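Local coordinates for protein Hen1 (Anabaena variabilis, PDB 3JWH) that probably methylates the 2'-O of the 3'-terminal nucleotide of RNA through its C-terminal methyltransferase domain, which binds S-adenosyl-L-homocysteine, at residues A[114-117]-A[118-121]. Residues are numbered along the deposited sequence; the frame is centred on the assembly and turned at random.
Sequences HLDL and SRLG
The N-cap of helix 117-131 in a Rossmann-like methyltransferase domain is made here, where Asp116 meets Ser118, Arg119 and Leu120 as the loop after strand 105-109 turns into the helix. Asp116 occupies the N-cap position; its carbonyl starts the helical bonding, and its carboxylate accepts from the Ser118 hydroxyl. The carbonyl O accepts two backbone bonds. Leu120 N, 2.9 Å from Asp116 O, gives the i to i+4 bond of the first helical turn and approaches almost straight down the carbonyl, at a C=O...N angle of 171°. Arg119 N is 3.1 Å from Asp116 O but comes from well above the carbonyl plane, 54° out of it, so the two donors converge on one acceptor from different directions. Neither N-H points squarely at the oxygen, the N-H...O angle being 147° in both bonds.

The carboxylate folds forward over the start of the helix because CG lies between the backbone N and the carbonyl carbon of Asp116. Asp116 OD1 is 2.9 Å from Ser118 OG, which donates to it on the syn side, though tilted from the carboxylate plane. A negative charge at this helix end would be expected to suit the helix dipole. The extended Arg119 chain runs past the same carboxylate, but Arg119 NE is 4.6 Å from Asp116 OD2, which lies well out of the guanidinium plane; at most a weak attraction between nearby charges is likely, and this is no salt bridge.

On the apolar side, the Leu115 side chain comes to about 4 Å from the bound S-adenosyl-L-homocysteine, and neighbouring His114 belongs to that pocket. Leu120 also packs on Trp166. The leucine side chains cross at about a right angle, Leu115 CD1 lying 4.1 Å from Leu120 CD1, while Leu115 CD2 lies 4.2 Å from Arg119 CB.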
loop_
_atom_site.group_PDB
_atom_site.type_symbol
_atom_site.label_atom_id
_atom_site.label_comp_id
_atom_site.label_asym_id
_atom_site.label_seq_id
_atom_site.Cartn_x
_atom_site.Cartn_y
_atom_site.Cartn_z
ATOM N N HIS A 114 12.221 0.001 1.531
ATOM C CA HIS A 114 12.909 0.562 2.692
ATOM C C HIS A 114 12.942 -0.378 3.899
ATOM O O HIS A 114 13.116 0.066 5.030
ATOM C CB HIS A 114 12.266 1.890 3.123
ATOM C CG HIS A 114 11.919 2.804 1.988
ATOM N ND1 HIS A 114 12.844 3.225 1.055
ATOM C CD2 HIS A 114 10.746 3.384 1.641
ATOM C CE1 HIS A 114 12.256 4.026 0.184
ATOM N NE2 HIS A 114 10.981 4.139 0.517
ATOM N N LEU A 115 12.756 -1.670 3.675
ATOM C CA LEU A 115 12.798 -2.628 4.777
ATOM C C LEU A 115 13.970 -3.571 4.571
ATOM O O LEU A 115 14.186 -4.056 3.462
ATOM C CB LEU A 115 11.509 -3.450 4.836
ATOM C CG LEU A 115 10.211 -2.759 5.251
ATOM C CD1 LEU A 115 9.070 -3.757 5.182
ATOM C CD2 LEU A 115 10.344 -2.199 6.658
ATOM N N ASP A 116 14.731 -3.829 5.627
ATOM C CA ASP A 116 15.854 -4.747 5.507
ATOM C C ASP A 116 15.363 -6.156 5.820
ATOM O O ASP A 116 14.190 -6.351 6.144
ATOM C CB ASP A 116 16.993 -4.351 6.454
ATOM C CG ASP A 116 16.547 -4.243 7.894
ATOM O OD1 ASP A 116 15.981 -5.225 8.421
ATOM O OD2 ASP A 116 16.766 -3.174 8.508
ATOM N N LEU A 117 16.253 -7.135 5.722
ATOM C CA LEU A 117 15.877 -8.516 5.984
ATOM C C LEU A 117 15.280 -8.760 7.365
ATOM O O LEU A 117 14.273 -9.455 7.477
ATOM C CB LEU A 117 17.074 -9.448 5.757
ATOM C CG LEU A 117 18.489 -8.896 5.963
ATOM C CD1 LEU A 117 18.658 -8.395 7.393
ATOM C CD2 LEU A 117 19.515 -9.988 5.643
ATOM N N SER A 118 15.880 -8.182 8.404
ATOM C CA SER A 118 15.394 -8.361 9.776
ATOM C C SER A 118 14.082 -7.626 10.082
ATOM O O SER A 118 13.693 -7.517 11.252
ATOM C CB SER A 118 16.456 -7.901 10.779
ATOM O OG SER A 118 16.420 -6.493 10.960
ATOM N N ARG A 119 13.413 -7.125 9.038
ATOM C CA ARG A 119 12.142 -6.411 9.183
ATOM C C ARG A 119 11.120 -6.821 8.127
ATOM O O ARG A 119 9.911 -6.766 8.366
ATOM C CB ARG A 119 12.349 -4.901 9.095
ATOM C CG ARG A 119 12.877 -4.246 10.355
ATOM C CD ARG A 119 12.851 -2.729 10.247
ATOM N NE ARG A 119 13.425 -2.113 11.435
ATOM C CZ ARG A 119 13.687 -0.816 11.563
ATOM N NH1 ARG A 119 13.427 0.028 10.574
ATOM N NH2 ARG A 119 14.227 -0.363 12.686
ATOM N N LEU A 120 11.600 -7.230 6.959
ATOM C CA LEU A 120 10.711 -7.630 5.878
ATOM C C LEU A 120 9.951 -8.903 6.254
ATOM O O LEU A 120 8.722 -8.959 6.160
ATOM C CB LEU A 120 11.516 -7.842 4.584
ATOM C CG LEU A 120 10.754 -8.207 3.303
ATOM C CD1 LEU A 120 9.711 -7.134 2.987
ATOM C CD2 LEU A 120 11.746 -8.349 2.154
ATOM N N GLY A 121 10.688 -9.919 6.683
ATOM C CA GLY A 121 10.064 -11.168 7.079
ATOM C C GLY A 121 9.015 -10.984 8.165
ATOM O O GLY A 121 7.934 -11.585 8.096
#